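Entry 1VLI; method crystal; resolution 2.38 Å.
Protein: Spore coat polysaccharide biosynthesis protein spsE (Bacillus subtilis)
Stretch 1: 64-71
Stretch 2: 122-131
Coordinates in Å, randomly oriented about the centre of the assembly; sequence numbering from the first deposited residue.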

ATOM      1  N   GLN A  64       3.835  -8.201   6.354  1.00 55.93           N
ATOM      2  CA  GLN A  64       3.602  -7.054   7.239  1.00 57.72           C
ATOM      3  C   GLN A  64       4.683  -6.966   8.307  1.00 58.68           C
ATOM      4  O   GLN A  64       4.930  -7.936   9.039  1.00 59.73           O
HETATM    5  N   MSE A  65       5.332  -5.813   8.395  1.00 59.10           N
HETATM    6  CA  MSE A  65       6.344  -5.614   9.419  1.00 63.16           C
HETATM    7  C   MSE A  65       5.873  -4.791  10.597  1.00 60.91           C
HETATM    8  O   MSE A  65       6.330  -5.001  11.711  1.00 59.65           O
ATOM      9  N   PHE A  66       4.946  -3.872  10.363  1.00 60.49           N
ATOM     10  CA  PHE A  66       4.555  -2.942  11.402  1.00 62.70           C
ATOM     11  C   PHE A  66       3.102  -3.128  11.844  1.00 68.70           C
ATOM     12  O   PHE A  66       2.238  -3.476  11.031  1.00 69.64           O
ATOM     13  N   GLN A  67       2.861  -2.928  13.147  1.00 73.42           N
ATOM     14  CA  GLN A  67       1.530  -3.081  13.755  1.00 75.16           C
ATOM     15  C   GLN A  67       0.616  -1.920  13.420  1.00 75.85           C
ATOM     16  O   GLN A  67       1.100  -0.801  13.237  1.00 75.93           O
ATOM     17  N   ALA A  68      -0.695  -2.186  13.365  1.00 76.13           N
ATOM     18  CA  ALA A  68      -1.674  -1.196  12.895  1.00 79.57           C
ATOM     19  C   ALA A  68      -1.930  -0.025  13.870  1.00 81.07           C
ATOM     20  O   ALA A  68      -2.276   1.088  13.445  1.00 80.61           O
ATOM     21  N   ASP A  69      -1.743  -0.284  15.167  1.00 82.50           N
ATOM     22  CA  ASP A  69      -1.968   0.703  16.240  1.00 83.33           C
ATOM     23  C   ASP A  69      -1.269   2.052  16.000  1.00 80.87           C
ATOM     24  O   ASP A  69      -1.868   3.108  16.196  1.00 78.86           O
ATOM     25  N   ARG A  70      -0.008   1.992  15.567  1.00 79.25           N
ATOM     26  CA  ARG A  70       0.842   3.167  15.320  1.00 79.38           C
ATOM     27  C   ARG A  70       0.246   4.109  14.261  1.00 81.02           C
ATOM     28  O   ARG A  70       0.697   5.248  14.094  1.00 82.47           O
HETATM   29  N   MSE A  71      -0.768   3.630  13.550  1.00 81.85           N
HETATM   30  CA  MSE A  71      -1.401   4.422  12.513  1.00 83.44           C
HETATM   31  C   MSE A  71      -2.532   5.353  13.021  1.00 81.40           C
HETATM   32  O   MSE A  71      -2.874   6.329  12.353  1.00 76.77           O
ATOM     33  N   CYS A 122       4.330   3.023   6.861  1.00 60.48           N
ATOM     34  CA  CYS A 122       3.239   3.951   7.165  1.00 63.64           C
ATOM     35  C   CYS A 122       3.635   5.235   7.910  1.00 64.38           C
ATOM     36  O   CYS A 122       2.759   6.003   8.290  1.00 62.83           O
ATOM     37  N   ASP A 123       4.927   5.424   8.184  1.00 63.93           N
ATOM     38  CA  ASP A 123       5.432   6.670   8.730  1.00 63.00           C
ATOM     39  C   ASP A 123       6.939   6.777   8.559  1.00 65.10           C
ATOM     40  O   ASP A 123       7.590   5.851   8.050  1.00 64.86           O
ATOM     41  N   GLU A 124       7.484   7.913   8.980  1.00 63.22           N
ATOM     42  CA  GLU A 124       8.913   8.184   8.886  1.00 63.37           C
ATOM     43  C   GLU A 124       9.749   7.076   9.578  1.00 62.87           C
ATOM     44  O   GLU A 124      10.737   6.590   9.018  1.00 63.21           O
ATOM     45  N   GLY A 125       9.307   6.640  10.757  1.00 61.41           N
ATOM     46  CA  GLY A 125      10.016   5.646  11.555  1.00 58.63           C
ATOM     47  C   GLY A 125      10.003   4.223  11.013  1.00 60.16           C
ATOM     48  O   GLY A 125      11.027   3.516  11.069  1.00 63.00           O
ATOM     49  N   SER A 126       8.846   3.774  10.524  1.00 59.91           N
ATOM     50  CA  SER A 126       8.760   2.485   9.828  1.00 58.78           C
ATOM     51  C   SER A 126       9.616   2.530   8.559  1.00 58.82           C
ATOM     52  O   SER A 126      10.316   1.558   8.225  1.00 59.53           O
ATOM     53  N   ALA A 127       9.588   3.672   7.875  1.00 56.38           N
ATOM     54  CA  ALA A 127      10.425   3.881   6.701  1.00 54.86           C
ATOM     55  C   ALA A 127      11.927   3.687   7.018  1.00 52.03           C
ATOM     56  O   ALA A 127      12.650   3.093   6.244  1.00 50.61           O
ATOM     57  N   ASP A 128      12.370   4.172   8.160  1.00 53.09           N
ATOM     58  CA  ASP A 128      13.769   4.111   8.513  1.00 55.38           C
ATOM     59  C   ASP A 128      14.189   2.689   8.834  1.00 56.15           C
ATOM     60  O   ASP A 128      15.304   2.278   8.526  1.00 61.18           O
ATOM     61  N   LEU A 129      13.310   1.972   9.521  1.00 54.17           N
ATOM     62  CA  LEU A 129      13.549   0.598   9.865  1.00 52.28           C
ATOM     63  C   LEU A 129      13.697  -0.252   8.622  1.00 53.95           C
ATOM     64  O   LEU A 129      14.701  -0.966   8.490  1.00 54.67           O
ATOM     65  N   LEU A 130      12.746  -0.133   7.691  1.00 49.59           N
ATOM     66  CA  LEU A 130      12.799  -0.840   6.418  1.00 50.30           C
ATOM     67  C   LEU A 130      14.030  -0.423   5.611  1.00 50.28           C
ATOM     68  O   LEU A 130      14.716  -1.259   5.006  1.00 52.82           O
ATOM     69  N   GLN A 131      14.326   0.865   5.622  1.00 48.15           N
ATOM     70  CA  GLN A 131      15.466   1.373   4.886  1.00 49.28           C
ATOM     71  C   GLN A 131      16.726   0.627   5.347  1.00 51.97           C
ATOM     72  O   GLN A 131      17.584   0.292   4.534  1.00 52.51           O
TER

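What does the loop at the start of stretch 1 send toward the helix? Met65, a selenomethionine, points toward it with chi1 m and chi2 t, which brings its SE within 4.0 Å of Leu130 CD1, an apolar contact between two buried residues.

How does Phe66 fit against the helix? Also chi1 m, its CA-to-CB bond points toward stretch 2, and Ser126 CB lies 3.5 Å from the centroid of the Phe66 ring, almost exactly on the normal, a CH-pi contact over the face. Phe66 CE1 lies 4.0 Å from Leu129 CB, at the edge of the ring. Gln67, Ala68 and Asp69 make no contact.

What holds the charged part of the contact together? Arg70, chi1 p and chi2 t, forms a salt bridge with Asp123: Arg70 NE donates to Asp123 OD2 at 3.2 Å, nearly straight, while Arg70 NH2 makes a weak bond to Asp123 OD1 at 3.3 Å. That same Asp123 OD1 caps the helix by accepting from Ser126 N at 2.9 Å, so one carboxylate serves both stretches. Water 1 adds a bridge, lying 2.9 Å from Arg70 O and 2.7 Å from Asp123 OD2.

Where does the packing end? Selenomethionine Met71, chi1 m, has a CA-to-CB bond that points sideways, yet its SE reaches Cys122 CB at 3.8 Å. Cys122, chi1 p, points toward stretch 1, and its SG lies 3.9 Å from Arg70 CD.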

ATOM      1  CB  GLN A  64       2.257  -7.172   7.927  1.00 57.73           C
ATOM      2  CG  GLN A  64       1.653  -5.839   8.347  1.00 64.80           C
ATOM      3  CD  GLN A  64       0.308  -6.016   9.046  1.00 63.65           C
ATOM      4  OE1 GLN A  64       0.181  -5.724  10.228  1.00 62.78           O
ATOM      5  NE2 GLN A  64      -0.683  -6.505   8.318  1.00 75.18           N
HETATM    6  CB  MSE A  65       7.599  -5.009   8.830  1.00 60.25           C
HETATM    7  CG  MSE A  65       8.432  -6.043   8.102  1.00 67.79           C
HETATM    8 SE   MSE A  65      10.147  -5.300   7.521  1.00 76.42          SE
HETATM    9  CE  MSE A  65      10.811  -4.695   9.217  1.00 50.37           C
ATOM     10  CB  PHE A  66       4.878  -1.520  10.954  1.00 59.20           C
ATOM     11  CG  PHE A  66       6.266  -1.391  10.399  1.00 61.56           C
ATOM     12  CD1 PHE A  66       7.361  -1.224  11.248  1.00 58.83           C
ATOM     13  CD2 PHE A  66       6.495  -1.508   9.033  1.00 61.60           C
ATOM     14  CE1 PHE A  66       8.643  -1.145  10.734  1.00 61.18           C
ATOM     15  CE2 PHE A  66       7.787  -1.435   8.512  1.00 62.60           C
ATOM     16  CZ  PHE A  66       8.854  -1.253   9.358  1.00 58.95           C
ATOM     17  CB  GLN A  67       1.652  -3.206  15.260  1.00 74.17           C
ATOM     18  CG  GLN A  67       1.952  -4.614  15.705  1.00 83.13           C
ATOM     19  CD  GLN A  67       2.081  -4.718  17.209  1.00 92.26           C
ATOM     20  OE1 GLN A  67       1.675  -3.801  17.941  1.00 98.32           O
ATOM     21  NE2 GLN A  67       2.652  -5.825  17.682  1.00 90.07           N
ATOM     22  CB  ALA A  68      -2.992  -1.878  12.502  1.00 79.62           C
ATOM     23  CB  ASP A  69      -1.518   0.131  17.594  1.00 85.45           C
ATOM     24  CG  ASP A  69      -1.964  -1.310  17.806  1.00 95.37           C
ATOM     25  OD1 ASP A  69      -1.548  -2.215  17.030  1.00101.43           O
ATOM     26  OD2 ASP A  69      -2.718  -1.628  18.752  1.00104.13           O
ATOM     27  CB  ARG A  70       2.265   2.725  14.904  1.00 78.34           C
ATOM     28  CG  ARG A  70       2.354   2.176  13.452  1.00 78.01           C
ATOM     29  CD  ARG A  70       3.650   1.456  13.135  1.00 76.13           C
ATOM     30  NE  ARG A  70       4.782   2.381  13.145  1.00 71.77           N
ATOM     31  CZ  ARG A  70       6.020   2.039  13.506  1.00 74.46           C
ATOM     32  NH1 ARG A  70       6.279   0.795  13.889  1.00 72.35           N
ATOM     33  NH2 ARG A  70       7.001   2.935  13.494  1.00 70.79           N
HETATM   34  CB  MSE A  71      -1.898   3.480  11.438  1.00 82.39           C
HETATM   35  CG  MSE A  71      -0.827   2.491  11.009  1.00 86.79           C
HETATM   36 SE   MSE A  71      -1.204   1.822   9.219  1.00 90.41          SE
HETATM   37  CE  MSE A  71      -2.679   0.499   9.687  1.00 99.65           C
ATOM     38  CB  CYS A 122       2.155   3.230   7.976  1.00 65.65           C
ATOM     39  SG  CYS A 122       2.827   2.374   9.425  1.00 70.38           S
ATOM     40  CB  ASP A 123       5.039   6.864  10.196  1.00 63.62           C
ATOM     41  CG  ASP A 123       5.174   5.608  11.029  1.00 67.67           C
ATOM     42  OD1 ASP A 123       6.272   4.986  11.054  1.00 67.70           O
ATOM     43  OD2 ASP A 123       4.221   5.195  11.737  1.00 68.68           O
ATOM     44  CB  GLU A 124       9.213   9.595   9.433  1.00 63.92           C
ATOM     45  CG  GLU A 124       8.700  10.766   8.564  1.00 71.35           C
ATOM     46  CD  GLU A 124       7.182  11.119   8.663  1.00 79.46           C
ATOM     47  OE1 GLU A 124       6.394  10.430   9.375  1.00 72.58           O
ATOM     48  OE2 GLU A 124       6.755  12.129   8.016  1.00 75.80           O
ATOM     49  CB  SER A 126       7.311   2.113   9.506  1.00 57.73           C
ATOM     50  OG  SER A 126       6.638   3.177   8.843  1.00 64.31           O
ATOM     51  CB  ALA A 127      10.164   5.244   6.080  1.00 54.55           C
ATOM     52  CB  ASP A 128      14.013   4.942   9.750  1.00 57.72           C
ATOM     53  CG  ASP A 128      13.994   6.422   9.479  1.00 59.00           C
ATOM     54  OD1 ASP A 128      13.998   6.833   8.302  1.00 69.81           O
ATOM     55  OD2 ASP A 128      14.013   7.252  10.404  1.00 65.28           O
ATOM     56  CB  LEU A 129      12.475   0.093  10.835  1.00 54.92           C
ATOM     57  CG  LEU A 129      12.684   0.653  12.259  1.00 56.91           C
ATOM     58  CD1 LEU A 129      11.530   0.343  13.194  1.00 62.79           C
ATOM     59  CD2 LEU A 129      14.008   0.136  12.842  1.00 62.43           C
ATOM     60  CB  LEU A 130      11.516  -0.595   5.608  1.00 49.48           C
ATOM     61  CG  LEU A 130      11.310  -1.438   4.365  1.00 51.90           C
ATOM     62  CD1 LEU A 130      11.445  -2.912   4.651  1.00 51.13           C
ATOM     63  CD2 LEU A 130       9.942  -1.154   3.707  1.00 53.09           C
ATOM     64  CB  GLN A 131      15.620   2.890   5.101  1.00 47.95           C
ATOM     65  CG  GLN A 131      16.832   3.534   4.422  1.00 49.36           C
ATOM     66  CD  GLN A 131      16.824   3.452   2.886  1.00 59.32           C
ATOM     67  OE1 GLN A 131      16.018   2.748   2.274  1.00 62.89           O
ATOM     68  NE2 GLN A 131      17.726   4.189   2.271  1.00 61.21           N
TER
HETATM   69  O   HOH W   1       1.619   5.917  11.435  1.00 63.52           O